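Local coordinates for hypothetical protein Atu0492 (Agrobacterium tumefaciens, PDB 2GMY) that is of unknown function but, as an AhpD-like member of the carboxymuconolactone decarboxylase family, probably takes part in antioxidant defence, at residues A[54-57]-A[58-62]; A[134-137]-A[138-142]; A[109-112]-A[113-117]. All blocks are in the same frame, centred on the assembly; numbering follows the deposited sequence.

In the fold
None of the three contacts closes a long loop: each joins side chains within about one turn of helix, and along the chain they run in series, without nesting or crossing. Contact 1 comes first, at the C-terminal end of helix 49-61. Contact 3 follows, where helix 105-114 runs out and turns into helix 117-139; contact 2 ends that same long helix, and the two lie on opposite sides of the chain's centre, with centres about 31 Å apart. Contacts 1 and 2 approach to about 6 Å between nearest atoms. Ser43 of helix 32-45 links them, packing against His55 and hydrogen bonding to Asn134.

Contact 1: A[54-57]-A[58-62]; sequences MHVK and ESRHD
The imidazole of His55 meets Glu58 at its edge and Met54 over one face. Glu58 OE1 lies near the ring plane in front of ND1, while Met54 CG sits 4.1 Å above the plane of the His55 ring, offset toward the rim. The carboxylate plane is turned 40° from that of the ring. ND1 donates to OE1 in a hydrogen bond modelled as very short, 2.4 Å from His55 ND1 to Glu58 OE1, a length best treated as doubtful. Glu58 reaches back one turn because its CG stands beside its own backbone N (chi1 -65°), and the chain then runs extended, alongside the histidine. Its other oxygen, OE2, comes to 3.8 Å from Met54 CG, so this methylene borders both flat groups.

Ser59, small and polar in a buried place, turns its hydroxyl back on the helix backbone: OG donates to His55 O at 2.8 Å, and its own N reaches the same His55 O at 3.0 Å from the opposite face of the carbonyl. Arg60 lies beside Val56, its bent chain bringing NH2 to 3.6 Å from Val56 CG1, in an oblique approach to the guanidinium. Arg60 NE forms a salt bridge with Glu66 of the same chain, and NH2 a hydrogen bond with Asn70 OD1 of the second subunit.

The histidine follows a CXXC pair that straddles the start of this helix, as in AhpD relatives, where such residues form the redox centre. The pairing of ND1 with Glu58 would restrain ring rotation, consistent with the carboxylate acting as a second-shell partner that positions the imidazole.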
loop_
_atom_site.group_PDB
_atom_site.type_symbol
_atom_site.label_atom_id
_atom_site.label_comp_id
_atom_site.label_asym_id
_atom_site.label_seq_id
_atom_site.Cartn_x
_atom_site.Cartn_y
_atom_site.Cartn_z
ATOM N N MET A 54 -3.523 19.048 -20.328
ATOM C CA MET A 54 -4.753 19.459 -20.997
ATOM C C MET A 54 -5.715 20.155 -20.040
ATOM O O MET A 54 -6.277 21.217 -20.348
ATOM C CB MET A 54 -5.433 18.232 -21.604
ATOM C CG MET A 54 -6.632 18.534 -22.502
ATOM S SD MET A 54 -7.408 17.030 -23.191
ATOM C CE MET A 54 -6.029 16.279 -24.009
ATOM N N HIS A 55 -5.907 19.560 -18.870
ATOM C CA HIS A 55 -6.950 20.058 -17.972
ATOM C C HIS A 55 -6.532 21.267 -17.154
ATOM O O HIS A 55 -7.384 22.054 -16.751
ATOM C CB HIS A 55 -7.533 18.911 -17.143
ATOM C CG HIS A 55 -8.092 17.823 -18.002
ATOM N ND1 HIS A 55 -9.023 18.077 -18.986
ATOM C CD2 HIS A 55 -7.834 16.496 -18.061
ATOM C CE1 HIS A 55 -9.318 16.952 -19.610
ATOM N NE2 HIS A 55 -8.616 15.978 -19.065
ATOM N N VAL A 56 -5.230 21.418 -16.925
ATOM C CA VAL A 56 -4.680 22.658 -16.379
ATOM C C VAL A 56 -5.063 23.810 -17.337
ATOM O O VAL A 56 -5.609 24.839 -16.913
ATOM C CB VAL A 56 -3.150 22.568 -16.225
ATOM C CG1 VAL A 56 -2.533 23.968 -16.079
ATOM C CG2 VAL A 56 -2.781 21.700 -15.014
ATOM N N LYS A 57 -4.809 23.602 -18.625
ATOM C CA LYS A 57 -5.060 24.639 -19.640
ATOM C C LYS A 57 -6.548 24.945 -19.766
ATOM O O LYS A 57 -6.940 26.117 -19.858
ATOM C CB LYS A 57 -4.455 24.230 -20.982
ATOM C CG LYS A 57 -2.928 24.339 -20.986
ATOM C CD LYS A 57 -2.300 23.569 -22.135
ATOM C CE LYS A 57 -0.793 23.691 -22.104
ATOM N NZ LYS A 57 -0.137 22.831 -23.143
ATOM N N GLU A 58 -7.379 23.906 -19.751
ATOM C CA GLU A 58 -8.840 24.118 -19.799
ATOM C C GLU A 58 -9.374 24.877 -18.586
ATOM O O GLU A 58 -10.222 25.767 -18.728
ATOM C CB GLU A 58 -9.599 22.806 -19.959
ATOM C CG GLU A 58 -9.342 22.114 -21.284
ATOM C CD GLU A 58 -9.762 20.663 -21.251
ATOM O OE1 GLU A 58 -9.730 20.058 -20.153
ATOM O OE2 GLU A 58 -10.116 20.118 -22.318
ATOM N N SER A 59 -8.890 24.516 -17.394
ATOM C CA SER A 59 -9.282 25.194 -16.152
ATOM C C SER A 59 -8.883 26.665 -16.205
ATOM O O SER A 59 -9.665 27.543 -15.850
ATOM C CB SER A 59 -8.628 24.521 -14.941
ATOM O OG SER A 59 -9.065 23.182 -14.832
ATOM N N ARG A 60 -7.665 26.912 -16.667
ATOM C CA ARG A 60 -7.139 28.274 -16.763
ATOM C C ARG A 60 -7.998 29.095 -17.724
ATOM O O ARG A 60 -8.316 30.262 -17.459
ATOM C CB ARG A 60 -5.688 28.261 -17.228
ATOM C CG ARG A 60 -5.082 29.672 -17.354
ATOM C CD ARG A 60 -3.625 29.590 -17.743
ATOM N NE ARG A 60 -2.830 28.930 -16.705
ATOM C CZ ARG A 60 -2.032 27.878 -16.888
ATOM N NH1 ARG A 60 -1.865 27.331 -18.086
ATOM N NH2 ARG A 60 -1.383 27.379 -15.846
ATOM N N HIS A 61 -8.371 28.475 -18.833
ATOM C CA HIS A 61 -9.164 29.165 -19.839
ATOM C C HIS A 61 -10.523 29.627 -19.307
ATOM O O HIS A 61 -11.018 30.702 -19.689
ATOM C CB HIS A 61 -9.362 28.276 -21.046
ATOM C CG HIS A 61 -10.048 28.973 -22.173
ATOM N ND1 HIS A 61 -9.454 30.004 -22.868
ATOM C CD2 HIS A 61 -11.295 28.839 -22.680
ATOM C CE1 HIS A 61 -10.291 30.443 -23.792
ATOM N NE2 HIS A 61 -11.418 29.758 -23.695
ATOM N N ASP A 62 -11.126 28.814 -18.439
ATOM C CA ASP A 62 -12.424 29.146 -17.845
ATOM C C ASP A 62 -12.316 30.038 -16.610
ATOM O O ASP A 62 -13.299 30.232 -15.892
ATOM C CB ASP A 62 -13.253 27.880 -17.577
ATOM C CG ASP A 62 -13.977 27.386 -18.819
ATOM O OD1 ASP A 62 -14.017 28.124 -19.836
ATOM O OD2 ASP A 62 -14.526 26.265 -18.793
#

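Contact 2: A[134-137]-A[138-142]; sequences NRIA and VGFRS
Phe140 folds back over the last helical turn onto Ile136. Its CB lies 3.4 Å from Ile136 O, and CG is only slightly farther from the same oxygen. One step out, Phe140 CD2 stays 3.5 Å from Ile136 O and also comes to 3.8 Å from Ile136 CG2. CE2 is the next ring atom along this side, 4.1 Å from Ile136 CG2. With CG beside the backbone N (chi1 -59°), the ring is directed back along the helix, and the aromatic and the branched aliphatic chain cross obliquely.

Just beyond this apolar pair in sequence, the helix ends in a Schellman motif. Arg141 is its C-prime residue, with positive phi (51°); Ser142 N turns back to Ala137 O at 2.9 Å, lying in the carbonyl plane, and Arg141 N bonds Val138 O at 3.1 Å. The arginine reinforces the cap with its own side chain: Arg141 NH1 reaches Val138 O at 2.9 Å, from the other face of that carbonyl, and also bonds Gly102 O of the third subunit.

Ala137 is small enough to lie close against its surroundings, packing on Cys48 and on Phe50 of helix 49-61, while Ile136 and Ser142 meet Tyr7 of helix 7-10. Phe140 packs on Ile5 of its own chain and on Thr124 of the third subunit, so the end of helix 117-139 is wedged between its own chain's helices and a subunit interface.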
loop_
_atom_site.group_PDB
_atom_site.type_symbol
_atom_site.label_atom_id
_atom_site.label_comp_id
_atom_site.label_asym_id
_atom_site.label_seq_id
_atom_site.Cartn_x
_atom_site.Cartn_y
_atom_site.Cartn_z
ATOM N N ASN A 134 -7.347 8.575 -18.926
ATOM C CA ASN A 134 -6.055 8.393 -18.233
ATOM C C ASN A 134 -5.396 7.049 -18.565
ATOM O O ASN A 134 -4.175 6.963 -18.757
ATOM C CB ASN A 134 -6.215 8.505 -16.721
ATOM C CG ASN A 134 -6.632 9.905 -16.248
ATOM O OD1 ASN A 134 -6.509 10.928 -16.961
ATOM N ND2 ASN A 134 -7.103 9.958 -15.017
ATOM N N ARG A 135 -6.209 5.994 -18.610
ATOM C CA ARG A 135 -5.688 4.666 -18.924
ATOM C C ARG A 135 -5.196 4.554 -20.360
ATOM O O ARG A 135 -4.171 3.920 -20.626
ATOM C CB ARG A 135 -6.741 3.604 -18.592
ATOM C CG ARG A 135 -6.868 3.419 -17.088
ATOM C CD ARG A 135 -8.084 2.614 -16.621
ATOM N NE ARG A 135 -7.895 2.292 -15.202
ATOM C CZ ARG A 135 -8.109 3.152 -14.204
ATOM N NH1 ARG A 135 -8.565 4.388 -14.446
ATOM N NH2 ARG A 135 -7.861 2.776 -12.957
ATOM N N ILE A 136 -5.923 5.184 -21.282
ATOM C CA ILE A 136 -5.510 5.240 -22.679
ATOM C C ILE A 136 -4.220 6.040 -22.830
ATOM O O ILE A 136 -3.264 5.570 -23.452
ATOM C CB ILE A 136 -6.636 5.827 -23.564
ATOM C CG1 ILE A 136 -7.827 4.860 -23.586
ATOM C CG2 ILE A 136 -6.139 6.125 -24.988
ATOM C CD1 ILE A 136 -9.131 5.492 -24.100
ATOM N N ALA A 137 -4.182 7.235 -22.251
ATOM C CA ALA A 137 -3.012 8.111 -22.426
ATOM C C ALA A 137 -1.754 7.554 -21.760
ATOM O O ALA A 137 -0.673 7.561 -22.351
ATOM C CB ALA A 137 -3.302 9.499 -21.938
ATOM N N VAL A 138 -1.882 7.087 -20.524
ATOM C CA VAL A 138 -0.715 6.512 -19.859
ATOM C C VAL A 138 -0.358 5.178 -20.526
ATOM O O VAL A 138 0.816 4.911 -20.828
ATOM C CB VAL A 138 -0.944 6.359 -18.342
ATOM C CG1 VAL A 138 0.248 5.678 -17.675
ATOM C CG2 VAL A 138 -1.183 7.727 -17.715
ATOM N N GLY A 139 -1.375 4.355 -20.766
ATOM C CA GLY A 139 -1.190 3.078 -21.439
ATOM C C GLY A 139 -0.441 3.178 -22.759
ATOM O O GLY A 139 0.407 2.331 -23.059
ATOM N N PHE A 140 -0.726 4.217 -23.539
ATOM C CA PHE A 140 -0.084 4.363 -24.855
ATOM C C PHE A 140 1.013 5.431 -24.872
ATOM O O PHE A 140 1.495 5.823 -25.941
ATOM C CB PHE A 140 -1.139 4.606 -25.943
ATOM C CG PHE A 140 -2.158 3.484 -26.050
ATOM C CD1 PHE A 140 -1.786 2.165 -25.808
ATOM C CD2 PHE A 140 -3.478 3.753 -26.384
ATOM C CE1 PHE A 140 -2.720 1.126 -25.890
ATOM C CE2 PHE A 140 -4.418 2.720 -26.482
ATOM C CZ PHE A 140 -4.034 1.406 -26.235
ATOM N N ARG A 141 1.395 5.893 -23.685
ATOM C CA ARG A 141 2.442 6.900 -23.523
ATOM C C ARG A 141 2.242 8.161 -24.389
ATOM O O ARG A 141 3.202 8.665 -24.994
ATOM C CB ARG A 141 3.828 6.271 -23.784
ATOM C CG ARG A 141 4.241 5.172 -22.786
ATOM C CD ARG A 141 4.497 5.743 -21.397
ATOM N NE ARG A 141 5.149 4.813 -20.465
ATOM C CZ ARG A 141 4.515 4.139 -19.505
ATOM N NH1 ARG A 141 3.197 4.259 -19.358
ATOM N NH2 ARG A 141 5.194 3.335 -18.684
ATOM N N SER A 142 1.014 8.684 -24.415
ATOM C CA SER A 142 0.718 9.923 -25.142
ATOM C C SER A 142 1.582 11.055 -24.600
ATOM O O SER A 142 1.770 11.170 -23.394
ATOM C CB SER A 142 -0.768 10.272 -25.036
ATOM O OG SER A 142 -1.553 9.195 -25.508
#

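Contact 3: A[109-112]-A[113-117]; sequences ETLR and AHFSD
Leu111 and Phe115 form the buried side of this helix end. Leu111 CD1 lies 3.6 Å from Phe115 CD2, and the same ring atom is 3.5 Å from Leu111 O, which sits at the edge of the phenyl ring, near its plane. The leucine, with CG anti to its backbone N (chi1 -177°), extends its branch toward the ring. A branched aliphatic and an aromatic suit the place, for both pack on Ile120 of helix 117-139; Leu111 also touches Trp91 of helix 83-96, and Phe115 makes an edge-to-face stack with Phe34.

Between these side chains the backbone gives up its regular helical bonding. Leu111 O takes His114 N at 3.0 Å, a three-residue spacing of the 3-10 kind, with the donor well above the carbonyl plane; the bond from Phe115 N to the same oxygen is weak. Phe115 then adopts an extended backbone, and Ser116 becomes the N-cap of helix 117-139. Its hydroxyl caps a backbone N just ahead, while its own N bonds the carboxylate of Glu119, an arrangement consistent with a capping box. A tight helix-to-helix corner results; serine suits the N-cap because its short hydroxyl side chain can accept a hydrogen bond from a backbone N.

The other side is more polar. His114 turns the edge of its ring to a carbonyl, its CD2 lying 3.4 Å from Thr110 O in the ring plane. Both residues touch Ala87 of helix 83-96, and Thr110 directs its hydroxyl back to Asp106 O. Ala113 CB is close to the same carbonyl, 3.3 Å from Thr110 O, though Ala113 itself is exposed. Glu109 and Arg112 are exposed too, as suits charged groups; Arg112 NE remains 5.0 Å from Asp117 OD1, near but not in contact.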
loop_
_atom_site.group_PDB
_atom_site.type_symbol
_atom_site.label_atom_id
_atom_site.label_comp_id
_atom_site.label_asym_id
_atom_site.label_seq_id
_atom_site.Cartn_x
_atom_site.Cartn_y
_atom_site.Cartn_z
ATOM N N GLU A 109 -21.798 10.219 1.733
ATOM C CA GLU A 109 -22.684 11.073 2.536
ATOM C C GLU A 109 -22.360 12.561 2.339
ATOM O O GLU A 109 -23.252 13.406 2.194
ATOM C CB GLU A 109 -22.568 10.706 4.024
ATOM C CG GLU A 109 -23.487 11.509 4.926
ATOM C CD GLU A 109 -23.291 11.221 6.408
ATOM O OE1 GLU A 109 -22.213 10.714 6.809
ATOM O OE2 GLU A 109 -24.218 11.534 7.180
ATOM N N THR A 110 -21.070 12.873 2.359
ATOM C CA THR A 110 -20.611 14.245 2.177
ATOM C C THR A 110 -20.974 14.740 0.773
ATOM O O THR A 110 -21.416 15.878 0.591
ATOM C CB THR A 110 -19.102 14.309 2.449
ATOM O OG1 THR A 110 -18.864 13.879 3.802
ATOM C CG2 THR A 110 -18.553 15.704 2.248
ATOM N N LEU A 111 -20.814 13.872 -0.222
ATOM C CA LEU A 111 -21.213 14.213 -1.587
ATOM C C LEU A 111 -22.713 14.505 -1.670
ATOM O O LEU A 111 -23.131 15.509 -2.267
ATOM C CB LEU A 111 -20.814 13.088 -2.545
ATOM C CG LEU A 111 -21.115 13.361 -4.027
ATOM C CD1 LEU A 111 -20.119 14.329 -4.639
ATOM C CD2 LEU A 111 -21.169 12.048 -4.800
ATOM N N ARG A 112 -23.500 13.638 -1.034
ATOM C CA ARG A 112 -24.963 13.756 -1.035
ATOM C C ARG A 112 -25.434 15.053 -0.407
ATOM O O ARG A 112 -26.499 15.565 -0.754
ATOM C CB ARG A 112 -25.580 12.600 -0.264
ATOM C CG ARG A 112 -25.999 11.460 -1.113
ATOM C CD ARG A 112 -26.619 10.369 -0.242
ATOM N NE ARG A 112 -28.022 10.611 0.076
ATOM C CZ ARG A 112 -28.524 10.755 1.303
ATOM N NH1 ARG A 112 -27.724 10.711 2.377
ATOM N NH2 ARG A 112 -29.833 10.969 1.449
ATOM N N ALA A 113 -24.656 15.566 0.541
ATOM C CA ALA A 113 -24.988 16.832 1.182
ATOM C C ALA A 113 -25.127 17.968 0.153
ATOM O O ALA A 113 -25.980 18.851 0.292
ATOM C CB ALA A 113 -23.956 17.165 2.237
ATOM N N HIS A 114 -24.349 17.890 -0.926
ATOM C CA HIS A 114 -24.177 19.014 -1.859
ATOM C C HIS A 114 -24.726 18.798 -3.257
ATOM O O HIS A 114 -24.750 19.732 -4.055
ATOM C CB HIS A 114 -22.694 19.347 -1.979
ATOM C CG HIS A 114 -22.107 19.877 -0.717
ATOM N ND1 HIS A 114 -22.178 21.206 -0.373
ATOM C CD2 HIS A 114 -21.466 19.253 0.299
ATOM C CE1 HIS A 114 -21.595 21.382 0.799
ATOM N NE2 HIS A 114 -21.155 20.215 1.229
ATOM N N PHE A 115 -25.110 17.560 -3.573
ATOM C CA PHE A 115 -25.535 17.224 -4.929
ATOM C C PHE A 115 -26.766 16.337 -4.921
ATOM O O PHE A 115 -26.912 15.467 -4.062
ATOM C CB PHE A 115 -24.396 16.504 -5.683
ATOM C CG PHE A 115 -23.191 17.374 -5.936
ATOM C CD1 PHE A 115 -23.180 18.281 -6.991
ATOM C CD2 PHE A 115 -22.081 17.306 -5.091
ATOM C CE1 PHE A 115 -22.068 19.082 -7.222
ATOM C CE2 PHE A 115 -20.961 18.111 -5.315
ATOM C CZ PHE A 115 -20.957 18.995 -6.372
ATOM N N SER A 116 -27.641 16.551 -5.903
ATOM C CA SER A 116 -28.782 15.661 -6.123
ATOM C C SER A 116 -28.341 14.299 -6.662
ATOM O O SER A 116 -27.212 14.147 -7.152
ATOM C CB SER A 116 -29.746 16.290 -7.130
ATOM O OG SER A 116 -29.190 16.259 -8.442
ATOM N N ASP A 117 -29.234 13.309 -6.608
ATOM C CA ASP A 117 -28.912 11.996 -7.169
ATOM C C ASP A 117 -28.591 12.112 -8.660
ATOM O O ASP A 117 -27.677 11.452 -9.147
ATOM C CB ASP A 117 -30.055 10.991 -6.971
ATOM C CG ASP A 117 -30.057 10.349 -5.588
ATOM O OD1 ASP A 117 -29.209 10.705 -4.742
ATOM O OD2 ASP A 117 -30.915 9.460 -5.363
#